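Local coordinates for porin protein associated with imipenem resistance (Acinetobacter baumannii, PDB 4FUV), which forms an eight-stranded beta-barrel in the outer membrane and probably takes part in the transport of ornithine and imipenem, at residues 174-179 with 203-208. Sequence-based numbering, arbitrary orientation.
Sequences GNPTVK and RKIAND
N175 and A206 bring the two backbones closest, CA to CA 5.3 Å, where the extended chain leading into strand 177-187 passes the C-terminal part of helix 194-207. N175 carries the polar half of the contact. Its CG, anti to its own carbonyl carbon (chi1 -62°), is set close against A206 O at 3.1 Å. The amide nitrogen ND2 of N175 donates twice: to I205 O at 2.7 Å, approaching from well above that carbonyl's plane, and to D208 O at 3.0 Å, with an N-H...O angle of 154°. Asparagine suits the place because one short amide can serve the carbonyls of I205 and D208 while its OD1 accepts from K212 NZ. Beside it the contact turns apolar. The rigid ring of P176 crosses I205 at about a right angle, P176 CG meeting I205 CG2 at 3.8 Å, and both residues also rest on M140 of strand 134-144, so that the helix is laid against strands of the beta-barrel protein. Branched V178 faces two partners, its CG1 3.7 Å from A206 CB and its CG2 against I205 CG2; the small A206 lets the helix backbone come near. With both amide hydrogens and the oxygen of N175 engaged, its amide is fixed in rotation, tying the region where the helix gives way to loop to the chain entering the strand, beside a small hydrophobic patch.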
loop_
_atom_site.group_PDB
_atom_site.type_symbol
_atom_site.label_atom_id
_atom_site.label_comp_id
_atom_site.label_asym_id
_atom_site.label_seq_id
_atom_site.Cartn_x
_atom_site.Cartn_y
_atom_site.Cartn_z
ATOM N N GLY A 174 -28.029 4.840 -14.453
ATOM C CA GLY A 174 -28.756 3.738 -13.848
ATOM C C GLY A 174 -27.824 2.537 -13.830
ATOM O O GLY A 174 -26.753 2.571 -14.458
ATOM N N ASN A 175 -28.201 1.474 -13.118
ATOM C CA ASN A 175 -27.370 0.277 -13.087
ATOM C C ASN A 175 -27.160 -0.324 -14.469
ATOM O O ASN A 175 -28.086 -0.369 -15.271
ATOM C CB ASN A 175 -27.981 -0.789 -12.182
ATOM C CG ASN A 175 -28.090 -0.332 -10.750
ATOM O OD1 ASN A 175 -29.071 0.287 -10.367
ATOM N ND2 ASN A 175 -27.080 -0.631 -9.955
ATOM N N PRO A 176 -25.948 -0.823 -14.728
ATOM C CA PRO A 176 -25.637 -1.461 -16.007
ATOM C C PRO A 176 -26.263 -2.843 -16.090
ATOM O O PRO A 176 -26.765 -3.366 -15.087
ATOM C CB PRO A 176 -24.114 -1.590 -15.958
ATOM C CG PRO A 176 -23.822 -1.791 -14.494
ATOM C CD PRO A 176 -24.830 -0.925 -13.770
ATOM N N THR A 177 -26.260 -3.416 -17.288
ATOM C CA THR A 177 -26.593 -4.822 -17.457
ATOM C C THR A 177 -25.377 -5.601 -16.990
ATOM O O THR A 177 -24.251 -5.189 -17.244
ATOM C CB THR A 177 -26.888 -5.143 -18.938
ATOM O OG1 THR A 177 -28.136 -4.548 -19.304
ATOM C CG2 THR A 177 -26.972 -6.638 -19.166
ATOM N N VAL A 178 -25.581 -6.725 -16.317
ATOM C CA VAL A 178 -24.460 -7.425 -15.721
ATOM C C VAL A 178 -24.648 -8.943 -15.777
ATOM O O VAL A 178 -25.751 -9.453 -15.608
ATOM C CB VAL A 178 -24.204 -6.930 -14.268
ATOM C CG1 VAL A 178 -25.453 -7.077 -13.426
ATOM C CG2 VAL A 178 -23.029 -7.651 -13.623
ATOM N N LYS A 179 -23.556 -9.644 -16.049
ATOM C CA LYS A 179 -23.524 -11.101 -16.103
ATOM C C LYS A 179 -22.196 -11.510 -15.490
ATOM O O LYS A 179 -21.124 -11.127 -15.973
ATOM C CB LYS A 179 -23.626 -11.599 -17.544
ATOM C CG LYS A 179 -23.903 -13.093 -17.677
ATOM N N ARG A 203 -25.902 -9.163 -8.355
ATOM C CA ARG A 203 -27.078 -8.440 -7.886
ATOM C C ARG A 203 -26.767 -7.049 -7.339
ATOM O O ARG A 203 -27.538 -6.119 -7.559
ATOM C CB ARG A 203 -27.863 -9.259 -6.858
ATOM C CG ARG A 203 -28.576 -10.449 -7.467
ATOM N N LYS A 204 -25.654 -6.907 -6.623
ATOM C CA LYS A 204 -25.263 -5.590 -6.108
ATOM C C LYS A 204 -25.032 -4.623 -7.247
ATOM O O LYS A 204 -25.459 -3.467 -7.202
ATOM C CB LYS A 204 -24.000 -5.666 -5.244
ATOM C CG LYS A 204 -24.171 -6.413 -3.921
ATOM C CD LYS A 204 -23.323 -5.761 -2.833
ATOM C CE LYS A 204 -23.054 -6.692 -1.653
ATOM N NZ LYS A 204 -24.258 -7.421 -1.168
ATOM N N ILE A 205 -24.347 -5.095 -8.276
ATOM C CA ILE A 205 -24.037 -4.238 -9.405
ATOM C C ILE A 205 -25.316 -3.868 -10.154
ATOM O O ILE A 205 -25.466 -2.751 -10.631
ATOM C CB ILE A 205 -23.041 -4.928 -10.350
ATOM C CG1 ILE A 205 -21.727 -5.194 -9.611
ATOM C CG2 ILE A 205 -22.802 -4.084 -11.604
ATOM C CD1 ILE A 205 -20.701 -5.924 -10.437
ATOM N N ALA A 206 -26.252 -4.805 -10.232
ATOM C CA ALA A 206 -27.492 -4.551 -10.950
ATOM C C ALA A 206 -28.437 -3.650 -10.159
ATOM O O ALA A 206 -29.390 -3.125 -10.722
ATOM C CB ALA A 206 -28.191 -5.880 -11.308
ATOM N N ASN A 207 -28.171 -3.462 -8.865
ATOM C CA ASN A 207 -29.145 -2.819 -7.981
ATOM C C ASN A 207 -28.664 -1.716 -7.017
ATOM O O ASN A 207 -29.447 -0.847 -6.652
ATOM C CB ASN A 207 -29.924 -3.879 -7.186
ATOM C CG ASN A 207 -30.782 -4.764 -8.080
ATOM O OD1 ASN A 207 -31.851 -4.355 -8.538
ATOM N ND2 ASN A 207 -30.311 -5.976 -8.343
ATOM N N ASP A 208 -27.410 -1.758 -6.576
ATOM C CA ASP A 208 -26.938 -0.767 -5.607
ATOM C C ASP A 208 -26.827 0.649 -6.203
ATOM O O ASP A 208 -26.535 0.817 -7.387
ATOM C CB ASP A 208 -25.609 -1.196 -4.990
ATOM C CG ASP A 208 -25.747 -2.433 -4.095
ATOM O OD1 ASP A 208 -26.867 -2.989 -3.998
ATOM O OD2 ASP A 208 -24.731 -2.856 -3.499
#